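Local structure of cytosine-specific methyltransferase (Escherichia coli O157:H7 EDL933, 3G7U) at residues Asp33-Pro45 with Trp333-Gln346. The protein probably methylates cytosine at carbon 5 in DNA, using S-adenosyl-L-methionine as the methyl donor. Sequence-based numbering, arbitrary orientation.
Sequences DQHAINTHAINFP and WFRFHVTKWHSFRQ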
loop_
_atom_site.group_PDB
_atom_site.type_symbol
_atom_site.label_atom_id
_atom_site.label_comp_id
_atom_site.label_asym_id
_atom_site.label_seq_id
_atom_site.Cartn_x
_atom_site.Cartn_y
_atom_site.Cartn_z
ATOM N N ASP A 33 5.165 -14.254 0.572
ATOM C CA ASP A 33 5.129 -14.330 2.017
ATOM C C ASP A 33 3.778 -14.831 2.462
ATOM O O ASP A 33 2.769 -14.239 2.142
ATOM C CB ASP A 33 5.414 -12.945 2.622
ATOM C CG ASP A 33 5.423 -12.964 4.128
ATOM O OD1 ASP A 33 6.508 -13.183 4.691
ATOM O OD2 ASP A 33 4.366 -12.739 4.747
ATOM N N GLN A 34 3.761 -15.891 3.269
ATOM C CA GLN A 34 2.534 -16.512 3.691
ATOM C C GLN A 34 1.647 -15.578 4.502
ATOM O O GLN A 34 0.464 -15.517 4.273
ATOM C CB GLN A 34 2.841 -17.767 4.514
ATOM C CG GLN A 34 1.599 -18.480 5.015
ATOM C CD GLN A 34 1.941 -19.484 6.096
ATOM O OE1 GLN A 34 2.560 -20.513 5.821
ATOM N NE2 GLN A 34 1.570 -19.173 7.341
ATOM N N HIS A 35 2.222 -14.807 5.420
ATOM C CA HIS A 35 1.396 -13.894 6.191
ATOM C C HIS A 35 0.778 -12.763 5.346
ATOM O O HIS A 35 -0.391 -12.410 5.533
ATOM C CB HIS A 35 2.213 -13.273 7.325
ATOM C CG HIS A 35 2.687 -14.280 8.317
ATOM N ND1 HIS A 35 1.827 -14.946 9.163
ATOM C CD2 HIS A 35 3.919 -14.780 8.560
ATOM C CE1 HIS A 35 2.513 -15.789 9.910
ATOM N NE2 HIS A 35 3.786 -15.705 9.568
ATOM N N ALA A 36 1.593 -12.191 4.463
ATOM C CA ALA A 36 1.150 -11.134 3.572
ATOM C C ALA A 36 0.055 -11.644 2.668
ATOM O O ALA A 36 -1.002 -11.026 2.566
ATOM C CB ALA A 36 2.303 -10.600 2.765
ATOM N N ILE A 37 0.263 -12.807 2.037
ATOM C CA ILE A 37 -0.783 -13.271 1.129
ATOM C C ILE A 37 -2.045 -13.759 1.838
ATOM O O ILE A 37 -3.157 -13.606 1.306
ATOM C CB ILE A 37 -0.297 -14.354 0.117
ATOM C CG1 ILE A 37 -1.205 -14.344 -1.124
ATOM C CG2 ILE A 37 -0.197 -15.752 0.776
ATOM C CD1 ILE A 37 -0.749 -15.288 -2.190
ATOM N N ASN A 38 -1.919 -14.319 3.041
ATOM C CA ASN A 38 -3.104 -14.652 3.800
ATOM C C ASN A 38 -3.873 -13.390 4.116
ATOM O O ASN A 38 -5.099 -13.365 4.047
ATOM C CB ASN A 38 -2.721 -15.390 5.093
ATOM C CG ASN A 38 -2.342 -16.831 4.829
ATOM O OD1 ASN A 38 -2.574 -17.352 3.732
ATOM N ND2 ASN A 38 -1.751 -17.483 5.828
ATOM N N THR A 39 -3.162 -12.338 4.465
ATOM C CA THR A 39 -3.875 -11.073 4.734
ATOM C C THR A 39 -4.543 -10.486 3.481
ATOM O O THR A 39 -5.660 -9.943 3.536
ATOM C CB THR A 39 -2.979 -10.041 5.439
ATOM O OG1 THR A 39 -2.641 -10.578 6.727
ATOM C CG2 THR A 39 -3.713 -8.708 5.597
ATOM N N HIS A 40 -3.871 -10.637 2.338
ATOM C CA HIS A 40 -4.446 -10.178 1.089
ATOM C C HIS A 40 -5.760 -10.942 0.883
ATOM O O HIS A 40 -6.804 -10.319 0.573
ATOM C CB HIS A 40 -3.468 -10.399 -0.068
ATOM C CG HIS A 40 -3.839 -9.645 -1.302
ATOM N ND1 HIS A 40 -4.896 -10.033 -2.115
ATOM C CD2 HIS A 40 -3.280 -8.565 -1.893
ATOM C CE1 HIS A 40 -4.996 -9.187 -3.121
ATOM N NE2 HIS A 40 -4.013 -8.305 -3.028
ATOM N N ALA A 41 -5.752 -12.262 1.113
ATOM C CA ALA A 41 -6.980 -13.066 0.890
ATOM C C ALA A 41 -8.109 -12.712 1.826
ATOM O O ALA A 41 -9.272 -12.817 1.468
ATOM C CB ALA A 41 -6.700 -14.561 0.969
ATOM N N ILE A 42 -7.772 -12.292 3.041
ATOM C CA ILE A 42 -8.812 -11.858 3.998
ATOM C C ILE A 42 -9.544 -10.615 3.485
ATOM O O ILE A 42 -10.765 -10.493 3.614
ATOM C CB ILE A 42 -8.207 -11.549 5.402
ATOM C CG1 ILE A 42 -7.792 -12.834 6.141
ATOM C CG2 ILE A 42 -9.229 -10.821 6.287
ATOM C CD1 ILE A 42 -8.912 -13.866 6.303
ATOM N N ASN A 43 -8.799 -9.706 2.882
ATOM C CA ASN A 43 -9.360 -8.441 2.453
ATOM C C ASN A 43 -9.859 -8.502 1.021
ATOM O O ASN A 43 -10.686 -7.705 0.618
ATOM C CB ASN A 43 -8.334 -7.336 2.611
ATOM C CG ASN A 43 -8.078 -7.024 4.068
ATOM O OD1 ASN A 43 -8.921 -6.377 4.754
ATOM N ND2 ASN A 43 -6.970 -7.537 4.582
ATOM N N PHE A 44 -9.346 -9.461 0.245
ATOM C CA PHE A 44 -9.775 -9.617 -1.165
ATOM C C PHE A 44 -10.224 -11.071 -1.407
ATOM O O PHE A 44 -9.576 -11.812 -2.154
ATOM C CB PHE A 44 -8.633 -9.260 -2.134
ATOM C CG PHE A 44 -8.198 -7.832 -2.051
ATOM C CD1 PHE A 44 -8.790 -6.848 -2.856
ATOM C CD2 PHE A 44 -7.239 -7.453 -1.104
ATOM C CE1 PHE A 44 -8.388 -5.485 -2.747
ATOM C CE2 PHE A 44 -6.833 -6.109 -0.968
ATOM C CZ PHE A 44 -7.418 -5.118 -1.801
ATOM N N PRO A 45 -11.319 -11.493 -0.764
ATOM C CA PRO A 45 -11.668 -12.918 -0.804
ATOM C C PRO A 45 -12.050 -13.453 -2.166
ATOM O O PRO A 45 -12.054 -14.668 -2.331
ATOM C CB PRO A 45 -12.851 -13.040 0.168
ATOM C CG PRO A 45 -13.389 -11.698 0.274
ATOM C CD PRO A 45 -12.294 -10.712 0.013
ATOM N N TRP A 333 -11.698 -0.474 7.859
ATOM C CA TRP A 333 -12.258 -1.814 7.614
ATOM C C TRP A 333 -11.249 -2.833 7.050
ATOM O O TRP A 333 -11.554 -4.007 6.950
ATOM C CB TRP A 333 -13.524 -1.728 6.721
ATOM C CG TRP A 333 -13.355 -0.959 5.426
ATOM C CD1 TRP A 333 -13.697 0.334 5.202
ATOM C CD2 TRP A 333 -12.810 -1.453 4.164
ATOM N NE1 TRP A 333 -13.438 0.684 3.889
ATOM C CE2 TRP A 333 -12.897 -0.390 3.231
ATOM C CE3 TRP A 333 -12.292 -2.692 3.741
ATOM C CZ2 TRP A 333 -12.451 -0.507 1.902
ATOM C CZ3 TRP A 333 -11.853 -2.821 2.428
ATOM C CH2 TRP A 333 -11.930 -1.733 1.517
ATOM N N PHE A 334 -10.040 -2.366 6.731
ATOM C CA PHE A 334 -8.983 -3.249 6.234
ATOM C C PHE A 334 -8.424 -4.013 7.435
ATOM O O PHE A 334 -8.115 -3.431 8.469
ATOM C CB PHE A 334 -7.907 -2.424 5.516
ATOM C CG PHE A 334 -7.038 -3.235 4.605
ATOM C CD1 PHE A 334 -7.357 -3.340 3.237
ATOM C CD2 PHE A 334 -5.945 -3.924 5.106
ATOM C CE1 PHE A 334 -6.576 -4.127 2.374
ATOM C CE2 PHE A 334 -5.134 -4.709 4.236
ATOM C CZ PHE A 334 -5.473 -4.794 2.882
ATOM N N ARG A 335 -8.283 -5.330 7.303
ATOM C CA ARG A 335 -7.919 -6.158 8.439
ATOM C C ARG A 335 -6.503 -6.665 8.282
ATOM O O ARG A 335 -6.165 -7.224 7.241
ATOM C CB ARG A 335 -8.861 -7.348 8.520
ATOM C CG ARG A 335 -8.723 -8.139 9.824
ATOM C CD ARG A 335 -9.816 -9.217 9.887
ATOM N NE ARG A 335 -9.700 -9.996 11.114
ATOM C CZ ARG A 335 -10.698 -10.683 11.668
ATOM N NH1 ARG A 335 -11.909 -10.652 11.110
ATOM N NH2 ARG A 335 -10.497 -11.367 12.806
ATOM N N PHE A 336 -5.671 -6.473 9.299
ATOM C CA PHE A 336 -4.261 -6.911 9.212
ATOM C C PHE A 336 -4.039 -8.134 10.073
ATOM O O PHE A 336 -4.940 -8.560 10.797
ATOM C CB PHE A 336 -3.317 -5.791 9.679
ATOM C CG PHE A 336 -3.356 -4.605 8.788
ATOM C CD1 PHE A 336 -2.563 -4.564 7.659
ATOM C CD2 PHE A 336 -4.271 -3.566 9.015
ATOM C CE1 PHE A 336 -2.646 -3.490 6.768
ATOM C CE2 PHE A 336 -4.365 -2.473 8.125
ATOM C CZ PHE A 336 -3.538 -2.431 7.013
ATOM N N HIS A 337 -2.837 -8.712 10.005
ATOM C CA HIS A 337 -2.488 -9.797 10.911
ATOM C C HIS A 337 -2.677 -9.369 12.361
ATOM O O HIS A 337 -2.456 -8.199 12.714
ATOM C CB HIS A 337 -1.031 -10.215 10.679
ATOM C CG HIS A 337 -0.693 -11.557 11.264
ATOM N ND1 HIS A 337 -0.237 -11.713 12.560
ATOM C CD2 HIS A 337 -0.753 -12.803 10.730
ATOM C CE1 HIS A 337 -0.030 -12.998 12.799
ATOM N NE2 HIS A 337 -0.347 -13.683 11.712
ATOM N N VAL A 338 -3.023 -10.337 13.210
ATOM C CA VAL A 338 -3.311 -10.065 14.633
ATOM C C VAL A 338 -2.134 -9.508 15.444
ATOM O O VAL A 338 -2.341 -8.688 16.364
ATOM C CB VAL A 338 -3.929 -11.298 15.378
ATOM C CG1 VAL A 338 -5.345 -11.556 14.912
ATOM C CG2 VAL A 338 -3.072 -12.563 15.209
ATOM N N THR A 339 -0.905 -9.908 15.113
ATOM C CA THR A 339 0.241 -9.506 15.931
ATOM C C THR A 339 0.737 -8.155 15.473
ATOM O O THR A 339 0.636 -7.854 14.272
ATOM C CB THR A 339 1.418 -10.499 15.777
ATOM O OG1 THR A 339 1.828 -10.520 14.407
ATOM C CG2 THR A 339 1.015 -11.933 16.199
ATOM N N LYS A 340 1.264 -7.365 16.416
ATOM C CA LYS A 340 1.852 -6.062 16.124
ATOM C C LYS A 340 3.049 -6.197 15.203
ATOM O O LYS A 340 3.207 -5.431 14.273
ATOM C CB LYS A 340 2.285 -5.367 17.416
ATOM C CG LYS A 340 1.124 -4.809 18.222
ATOM C CD LYS A 340 1.615 -4.161 19.506
ATOM C CE LYS A 340 1.851 -5.199 20.599
ATOM N NZ LYS A 340 0.605 -5.904 21.005
ATOM N N TRP A 341 3.882 -7.190 15.488
ATOM C CA TRP A 341 5.070 -7.469 14.717
ATOM C C TRP A 341 4.750 -7.580 13.213
ATOM O O TRP A 341 5.371 -6.912 12.379
ATOM C CB TRP A 341 5.673 -8.792 15.218
ATOM C CG TRP A 341 6.689 -9.298 14.302
ATOM C CD1 TRP A 341 6.526 -10.249 13.326
ATOM C CD2 TRP A 341 8.025 -8.836 14.194
ATOM N NE1 TRP A 341 7.694 -10.411 12.627
ATOM C CE2 TRP A 341 8.636 -9.564 13.147
ATOM C CE3 TRP A 341 8.781 -7.881 14.893
ATOM C CZ2 TRP A 341 9.961 -9.368 12.777
ATOM C CZ3 TRP A 341 10.102 -7.687 14.529
ATOM C CH2 TRP A 341 10.683 -8.431 13.479
ATOM N N HIS A 342 3.781 -8.425 12.881
ATOM C CA HIS A 342 3.438 -8.662 11.474
ATOM C C HIS A 342 2.672 -7.508 10.871
ATOM O O HIS A 342 2.982 -7.112 9.769
ATOM C CB HIS A 342 2.676 -9.971 11.286
ATOM C CG HIS A 342 3.549 -11.180 11.425
ATOM N ND1 HIS A 342 4.646 -11.392 10.616
ATOM C CD2 HIS A 342 3.511 -12.218 12.293
ATOM C CE1 HIS A 342 5.240 -12.517 10.976
ATOM N NE2 HIS A 342 4.570 -13.039 11.989
ATOM N N SER A 343 1.703 -6.958 11.600
ATOM C CA SER A 343 0.879 -5.894 11.034
ATOM C C SER A 343 1.725 -4.657 10.698
ATOM O O SER A 343 1.539 -4.061 9.647
ATOM C CB SER A 343 -0.309 -5.581 11.954
ATOM O OG SER A 343 0.133 -5.211 13.263
ATOM N N PHE A 344 2.688 -4.293 11.561
ATOM C CA PHE A 344 3.533 -3.126 11.285
ATOM C C PHE A 344 4.383 -3.312 10.039
ATOM O O PHE A 344 4.566 -2.364 9.254
ATOM C CB PHE A 344 4.438 -2.806 12.475
ATOM C CG PHE A 344 3.765 -1.986 13.539
ATOM C CD1 PHE A 344 3.486 -2.545 14.778
ATOM C CD2 PHE A 344 3.418 -0.678 13.304
ATOM C CE1 PHE A 344 2.876 -1.814 15.766
ATOM C CE2 PHE A 344 2.787 0.068 14.297
ATOM C CZ PHE A 344 2.514 -0.502 15.513
ATOM N N ARG A 345 4.937 -4.511 9.878
ATOM C CA ARG A 345 5.616 -4.874 8.629
ATOM C C ARG A 345 4.661 -4.817 7.437
ATOM O O ARG A 345 5.014 -4.210 6.426
ATOM C CB ARG A 345 6.297 -6.241 8.727
ATOM C CG ARG A 345 7.575 -6.191 9.541
ATOM C CD ARG A 345 7.944 -7.573 10.114
ATOM N NE ARG A 345 8.246 -8.550 9.070
ATOM C CZ ARG A 345 9.454 -8.733 8.534
ATOM N NH1 ARG A 345 10.493 -8.001 8.944
ATOM N NH2 ARG A 345 9.625 -9.653 7.583
ATOM N N GLN A 346 3.455 -5.389 7.543
ATOM C CA GLN A 346 2.496 -5.340 6.421
ATOM C C GLN A 346 2.158 -3.910 5.989
ATOM O O GLN A 346 2.087 -3.601 4.794
ATOM C CB GLN A 346 1.208 -6.078 6.775
ATOM C CG GLN A 346 1.436 -7.600 6.981
ATOM C CD GLN A 346 0.195 -8.350 7.380
ATOM O OE1 GLN A 346 -0.689 -7.819 8.005
ATOM N NE2 GLN A 346 0.114 -9.599 6.998
HETATM O O HOH W 1 3.478 -10.203 6.303
HETATM O O HOH W 2 -5.376 -10.213 7.888
HETATM O O HOH W 3 -11.461 -5.918 5.011
#
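The carboxamide of N43 lies flat over one face of the F334 ring, its plane 7° from that of the ring and its CG 3.5 Å above the ring centre, while F44 CE2 meets the ring edge. At the other end of helix 34-43, H35 stacks on H342, ring centroids 4.1 Å apart and planes 28° from parallel; the opposite face of H342 is taken by W341. H337 completes the cluster of histidines, its plane almost perpendicular to that of H35.

With CG beside its backbone N (chi1 -70°), N43 presents both amide atoms to the backbone of R335. R335 N donates to N43 OD1 at 2.8 Å, in the carbonyl plane and on a lone pair, and N43 ND2 returns an equally short, nearly straight bond to R335 O. ND2 also donates to T39 O, and a water links OD1 to W333 O, so both ends of the amide hold two partners. Beside it, I42 CG2 rests on the aliphatic chain of R335, whose guanidinium forms salt bridges with E213, D240 and E242.

Midway, Q346 NE2 donates to T39 OG1 at 2.9 Å, whereas Q346 OE1 accepts from H337 N of its own segment at 3.1 Å. The rotamer that turns T39 OG1 to Q346 sets CG2 against R335 O.

Helix 34-43 thus joins the sheet-bearing, Rossmann-like part of the methyltransferase to the loop 333-339 and helix 340-348. Because N43 bonds both backbone groups of R335 and Q346 the N-H of H337 within a buried interface, the loop is probably held in place by directional amide bonds as well as ring contacts.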